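Local coordinates for cytosine-specific methyltransferase (Escherichia coli O157:H7 EDL933, PDB 3G7U), which probably transfers a methyl group from S-adenosyl-L-methionine to C5 of cytosine in DNA, at residues A[20-25]-A[359-364]; A[164-169]-A[349-354]. All blocks are in the same frame, centred on the assembly; numbering follows the deposited sequence. Where two conformers were deposited one is given.

Contact 1: residues A[20-25]-A[359-364]; sequences ARAGFD and ILKGLY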
loop_
_atom_site.group_PDB
_atom_site.type_symbol
_atom_site.label_atom_id
_atom_site.label_comp_id
_atom_site.label_asym_id
_atom_site.label_seq_id
_atom_site.Cartn_x
_atom_site.Cartn_y
_atom_site.Cartn_z
ATOM N N ALA A 20 -5.785 -9.613 0.743
ATOM C CA ALA A 20 -6.609 -10.263 1.762
ATOM C C ALA A 20 -8.083 -9.867 1.602
ATOM O O ALA A 20 -8.993 -10.705 1.718
ATOM C CB ALA A 20 -6.093 -9.911 3.188
ATOM N N ARG A 21 -8.314 -8.595 1.313
ATOM C CA ARG A 21 -9.697 -8.117 1.110
ATOM C C ARG A 21 -10.319 -8.717 -0.194
ATOM O O ARG A 21 -11.520 -9.008 -0.245
ATOM C CB ARG A 21 -9.757 -6.589 1.106
ATOM C CG ARG A 21 -9.668 -5.954 2.479
ATOM C CD ARG A 21 -9.839 -4.450 2.368
ATOM N NE ARG A 21 -10.325 -3.879 3.606
ATOM C CZ ARG A 21 -10.316 -2.583 3.905
ATOM N NH1 ARG A 21 -9.803 -1.716 3.045
ATOM N NH2 ARG A 21 -10.828 -2.166 5.067
ATOM N N ALA A 22 -9.486 -8.963 -1.197
ATOM C CA ALA A 22 -9.893 -9.571 -2.454
ATOM C C ALA A 22 -10.178 -11.058 -2.316
ATOM O O ALA A 22 -10.717 -11.644 -3.242
ATOM C CB ALA A 22 -8.822 -9.359 -3.542
ATOM N N GLY A 23 -9.816 -11.663 -1.185
ATOM C CA GLY A 23 -10.135 -13.075 -0.928
ATOM C C GLY A 23 -8.954 -14.035 -0.848
ATOM O O GLY A 23 -9.141 -15.196 -0.493
ATOM N N PHE A 24 -7.738 -13.549 -1.125
ATOM C CA PHE A 24 -6.541 -14.359 -1.007
ATOM C C PHE A 24 -6.101 -14.525 0.435
ATOM O O PHE A 24 -6.399 -13.694 1.307
ATOM C CB PHE A 24 -5.410 -13.744 -1.826
ATOM C CG PHE A 24 -5.656 -13.712 -3.289
ATOM C CD1 PHE A 24 -5.485 -14.857 -4.080
ATOM C CD2 PHE A 24 -6.020 -12.524 -3.914
ATOM C CE1 PHE A 24 -5.700 -14.812 -5.472
ATOM C CE2 PHE A 24 -6.215 -12.475 -5.275
ATOM C CZ PHE A 24 -6.060 -13.618 -6.071
ATOM N N ASP A 25 -5.405 -15.632 0.715
ATOM C CA ASP A 25 -4.816 -15.826 2.033
ATOM C C ASP A 25 -3.362 -15.405 1.879
ATOM O O ASP A 25 -2.654 -15.995 1.071
ATOM C CB ASP A 25 -4.904 -17.323 2.395
ATOM C CG ASP A 25 -4.596 -17.602 3.848
ATOM O OD1 ASP A 25 -3.871 -16.805 4.490
ATOM O OD2 ASP A 25 -5.070 -18.645 4.357
ATOM N N ILE A 359 -7.745 -4.338 -8.079
ATOM C CA ILE A 359 -6.963 -5.094 -9.057
ATOM C C ILE A 359 -6.887 -6.578 -8.699
ATOM O O ILE A 359 -7.121 -7.432 -9.557
ATOM C CB ILE A 359 -5.534 -4.520 -9.209
ATOM C CG1 ILE A 359 -5.566 -3.027 -9.603
ATOM C CG2 ILE A 359 -4.687 -5.353 -10.178
ATOM C CD1 ILE A 359 -6.346 -2.688 -10.901
ATOM N N LEU A 360 -6.554 -6.869 -7.435
ATOM C CA LEU A 360 -6.446 -8.261 -6.986
ATOM C C LEU A 360 -7.803 -8.996 -6.991
ATOM O O LEU A 360 -7.827 -10.205 -7.201
ATOM C CB LEU A 360 -5.717 -8.317 -5.621
ATOM C CG LEU A 360 -4.181 -8.160 -5.793
ATOM C CD1 LEU A 360 -3.530 -7.670 -4.488
ATOM C CD2 LEU A 360 -3.530 -9.504 -6.250
ATOM N N LYS A 361 -8.927 -8.292 -6.773
ATOM C CA LYS A 361 -10.260 -8.958 -6.803
ATOM C C LYS A 361 -10.585 -9.448 -8.222
ATOM O O LYS A 361 -11.231 -10.487 -8.385
ATOM C CB LYS A 361 -11.401 -8.051 -6.264
ATOM C CG LYS A 361 -12.796 -8.745 -6.095
ATOM C CD LYS A 361 -12.707 -9.925 -5.120
ATOM C CE LYS A 361 -14.038 -10.586 -4.731
ATOM N NZ LYS A 361 -13.748 -11.676 -3.686
ATOM N N GLY A 362 -10.106 -8.712 -9.218
ATOM C CA GLY A 362 -10.209 -9.095 -10.617
ATOM C C GLY A 362 -9.531 -10.432 -10.846
ATOM O O GLY A 362 -10.121 -11.336 -11.444
ATOM N N LEU A 363 -8.310 -10.577 -10.337
ATOM C CA LEU A 363 -7.576 -11.835 -10.426
ATOM C C LEU A 363 -8.236 -12.960 -9.642
ATOM O O LEU A 363 -8.252 -14.086 -10.122
ATOM C CB LEU A 363 -6.119 -11.675 -9.979
ATOM C CG LEU A 363 -5.250 -10.956 -10.995
ATOM C CD1 LEU A 363 -4.100 -10.212 -10.342
ATOM C CD2 LEU A 363 -4.759 -11.972 -12.014
ATOM N N TYR A 364 -8.764 -12.671 -8.452
ATOM C CA TYR A 364 -9.405 -13.695 -7.627
ATOM C C TYR A 364 -10.617 -14.237 -8.371
ATOM O O TYR A 364 -10.826 -15.452 -8.429
ATOM C CB TYR A 364 -9.864 -13.120 -6.297
ATOM C CG TYR A 364 -10.493 -14.134 -5.356
ATOM C CD1 TYR A 364 -9.700 -14.922 -4.506
ATOM C CD2 TYR A 364 -11.882 -14.282 -5.287
ATOM C CE1 TYR A 364 -10.293 -15.852 -3.623
ATOM C CE2 TYR A 364 -12.480 -15.200 -4.420
ATOM C CZ TYR A 364 -11.683 -15.972 -3.592
ATOM O OH TYR A 364 -12.286 -16.867 -2.736
HETATM O O HOH W 1 -13.848 -9.663 -1.643
#

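Contact 2: residues A[164-169]-A[349-354]; sequences RYFFIG and NSVSPI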
loop_
_atom_site.group_PDB
_atom_site.type_symbol
_atom_site.label_atom_id
_atom_site.label_comp_id
_atom_site.label_asym_id
_atom_site.label_seq_id
_atom_site.Cartn_x
_atom_site.Cartn_y
_atom_site.Cartn_z
ATOM N N ARG A 164 0.676 4.364 -10.410
ATOM C CA ARG A 164 1.356 3.101 -10.112
ATOM C C ARG A 164 1.283 2.243 -11.363
ATOM O O ARG A 164 0.257 2.266 -12.009
ATOM C CB ARG A 164 0.562 2.364 -9.025
ATOM C CG ARG A 164 1.381 1.505 -8.084
ATOM C CD ARG A 164 1.918 2.336 -6.929
ATOM N NE ARG A 164 3.013 1.671 -6.236
ATOM C CZ ARG A 164 3.631 2.166 -5.169
ATOM N NH1 ARG A 164 4.616 1.493 -4.597
ATOM N NH2 ARG A 164 3.265 3.333 -4.665
ATOM N N TYR A 165 2.331 1.469 -11.670
ATOM C CA TYR A 165 2.232 0.478 -12.744
ATOM C C TYR A 165 1.969 -0.881 -12.114
ATOM O O TYR A 165 2.552 -1.200 -11.074
ATOM C CB TYR A 165 3.543 0.366 -13.480
ATOM C CG TYR A 165 3.843 1.475 -14.469
ATOM C CD1 TYR A 165 3.264 1.490 -15.742
ATOM C CD2 TYR A 165 4.759 2.468 -14.147
ATOM C CE1 TYR A 165 3.577 2.511 -16.668
ATOM C CE2 TYR A 165 5.079 3.496 -15.066
ATOM C CZ TYR A 165 4.482 3.499 -16.311
ATOM O OH TYR A 165 4.820 4.482 -17.211
ATOM N N PHE A 166 1.098 -1.677 -12.725
ATOM C CA PHE A 166 0.945 -3.074 -12.337
ATOM C C PHE A 166 1.289 -3.968 -13.507
ATOM O O PHE A 166 0.836 -3.731 -14.625
ATOM C CB PHE A 166 -0.469 -3.330 -11.902
ATOM C CG PHE A 166 -0.817 -2.700 -10.591
ATOM C CD1 PHE A 166 -0.654 -3.406 -9.406
ATOM C CD2 PHE A 166 -1.296 -1.391 -10.525
ATOM C CE1 PHE A 166 -0.989 -2.817 -8.145
ATOM C CE2 PHE A 166 -1.620 -0.804 -9.266
ATOM C CZ PHE A 166 -1.469 -1.528 -8.093
ATOM N N PHE A 167 2.099 -4.994 -13.236
ATOM C CA PHE A 167 2.531 -5.952 -14.242
ATOM C C PHE A 167 1.986 -7.301 -13.822
ATOM O O PHE A 167 2.357 -7.766 -12.759
ATOM C CB PHE A 167 4.045 -6.013 -14.318
ATOM C CG PHE A 167 4.679 -4.702 -14.719
ATOM C CD1 PHE A 167 4.780 -4.343 -16.052
ATOM C CD2 PHE A 167 5.158 -3.821 -13.753
ATOM C CE1 PHE A 167 5.356 -3.108 -16.429
ATOM C CE2 PHE A 167 5.736 -2.590 -14.112
ATOM C CZ PHE A 167 5.834 -2.237 -15.442
ATOM N N ILE A 168 1.090 -7.889 -14.637
ATOM C CA ILE A 168 0.352 -9.108 -14.237
ATOM C C ILE A 168 0.657 -10.228 -15.246
ATOM O O ILE A 168 0.760 -9.974 -16.448
ATOM C CB ILE A 168 -1.167 -8.851 -14.131
ATOM C CG1 ILE A 168 -1.467 -7.884 -12.991
ATOM C CG2 ILE A 168 -1.961 -10.166 -13.906
ATOM C CD1 ILE A 168 -2.827 -7.223 -13.094
ATOM N N GLY A 169 0.843 -11.459 -14.761
ATOM C CA GLY A 169 1.054 -12.578 -15.688
ATOM C C GLY A 169 0.207 -13.700 -15.157
ATOM O O GLY A 169 -0.013 -13.790 -13.959
ATOM N N ASN A 349 5.553 4.614 1.239
ATOM C CA ASN A 349 6.069 3.429 0.531
ATOM C C ASN A 349 5.044 2.358 0.139
ATOM O O ASN A 349 5.422 1.301 -0.401
ATOM C CB ASN A 349 7.122 2.734 1.413
ATOM C CG ASN A 349 8.434 3.499 1.475
ATOM O OD1 ASN A 349 8.725 4.320 0.608
ATOM N ND2 ASN A 349 9.233 3.236 2.516
ATOM N N SER A 350 3.773 2.579 0.435
ATOM C CA SER A 350 2.772 1.554 0.219
ATOM C C SER A 350 1.972 1.790 -1.048
ATOM O O SER A 350 1.752 2.937 -1.452
ATOM C CB SER A 350 1.809 1.493 1.411
ATOM O OG SER A 350 2.487 1.010 2.554
ATOM N N VAL A 351 1.523 0.694 -1.655
ATOM C CA VAL A 351 0.446 0.741 -2.617
ATOM C C VAL A 351 -0.792 1.071 -1.805
ATOM O O VAL A 351 -0.946 0.543 -0.696
ATOM C CB VAL A 351 0.206 -0.644 -3.264
ATOM C CG1 VAL A 351 -0.926 -0.580 -4.310
ATOM C CG2 VAL A 351 1.439 -1.124 -3.905
ATOM N N SER A 352 -1.696 1.891 -2.347
ATOM C CA SER A 352 -3.027 2.086 -1.687
ATOM C C SER A 352 -3.769 0.765 -1.553
ATOM O O SER A 352 -3.916 0.062 -2.569
ATOM C CB SER A 352 -3.928 2.998 -2.527
ATOM O OG SER A 352 -5.194 3.019 -1.893
ATOM N N PRO A 353 -4.232 0.413 -0.340
ATOM C CA PRO A 353 -5.030 -0.809 -0.206
ATOM C C PRO A 353 -6.311 -0.833 -1.053
ATOM O O PRO A 353 -6.812 -1.901 -1.396
ATOM C CB PRO A 353 -5.395 -0.846 1.271
ATOM C CG PRO A 353 -4.270 -0.177 1.947
ATOM C CD PRO A 353 -3.857 0.968 0.978
ATOM N N ILE A 354 -6.874 0.339 -1.314
ATOM C CA ILE A 354 -8.110 0.413 -2.103
ATOM C C ILE A 354 -7.840 0.016 -3.573
ATOM O O ILE A 354 -8.573 -0.796 -4.135
ATOM C CB ILE A 354 -8.688 1.832 -1.997
ATOM C CG1 ILE A 354 -9.130 2.086 -0.560
ATOM C CG2 ILE A 354 -9.819 2.027 -3.051
ATOM C CD1 ILE A 354 -9.657 3.563 -0.330
#

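Contact 1: residues A[20-25]-A[359-364]
Ala-22, in the last turn of helix 14-22, sets its methyl against one turn of helix 353-367: CB lies 3.4 Å from Lys-361 N and meets Leu-360 CB and Lys-361 CB. The chain then leaves its helix through a Schellman motif at Gly-23, whose positive phi (114°) turns it toward strand 25-30, a helix-to-strand link of the Rossmann-like methyltransferase fold. Phe-24, just beyond the turn, reaches across to helix 353-367. Its CZ rests 3.7 Å from Tyr-364 CA, and its CE2 edge approaches Leu-360 O and Leu-360 CD2. Toward the sheet, Leu-363 packs beside Phe-24 and on Phe-114 and Leu-116 of strand 114-119. Tyr-364 swings CG anti to its backbone N (chi1 -178°), and its ring points an edge at the Phe-24 face in a T-shaped stack, CD1 over the centre and the planes at 89°. One face of the tyrosine in turn covers the Schellman turn: Gly-23 CA makes a CH-pi contact 4.2 Å from the centroid of the Tyr-364 ring, and Ala-22 O sits over the same face, 3.3 Å from Tyr-364 CG; both are offset toward the rim. At the polar edge the Lys-361 chain is bent at chi2, and NZ donates to Ala-22 O at 3.1 Å from above the carbonyl plane. A water accepts from Lys-361 NZ at 2.9 Å and donates to Arg-21 O at 2.8 Å.

Contact 2: residues A[164-169]-A[349-354]
Val-351 is the apolar residue through which segment 349-354 meets strand 163-171, and its two methyls divide the work. CG1, anti to the backbone N (chi1 -179°), meets Phe-166 tip to tip, 3.9 Å from Phe-166 CZ and near the plane of the ring, so the phenyl offers its edge to the methyl. Leu-116 and Glu-118 of the neighbouring strand and Val-355 of helix 353-367 also touch the Phe-166 side chain, while Ala-356 touches Val-351.

CG2, the other branch, lies over one face of the Arg-164 guanidinium, at 4.0 Å from Arg-164 NE. In one of two deposited conformers the arginine chain bends at chi2 (86°). Its flat end there passes across the valine, with Val-351 CA above the centre of the plane. The valine and these two partners make up the closer-packed part of the contact. The looser side is the polar end, beside exposed Asn-349: Arg-164 NH2 comes to 3.6 Å from Ser-350 O, and NH1 stays 4.3 Å from Asn-349 O, and neither approach is a hydrogen bond. The charge is answered within the sheet instead, where Arg-164 NE forms a salt bridge with Glu-118 OE2, which would help to hold the guanidinium beside the valine.

Ser-350 CB points away from the strand, and OG bonds to Gln-346 O. Past Val-351, Ser-352 is the N-cap of helix 353-367, its OG accepting from Ile-354 N at 3.2 Å. A capped C-terminal helix is thus led in against the sheet of the Rossmann-like C5-methyltransferase fold, with the Arg-164 side chain about 10 Å from that of Cys-81, the predicted active-site residue.

Overall arrangement
Helix 353-367 joins the two contacts, whose centres lie 13 Å apart. Contact 2 lies just before this helix, at Val-351, and contact 1 on its later turns. Between them the helix meets strand 163-171 again, through Ile-359 and Leu-363 on Ile-168, so the packing is continuous. Along the chain, contact 2 is nested inside the loop closed by contact 1: segments 20-25, 164-169, 349-354 and 359-364 follow in that order. The C-terminal helix therefore packs against the seven-stranded mixed sheet and beside helix 14-22, bringing the last part of the chain back to its beginning within one Rossmann-like domain.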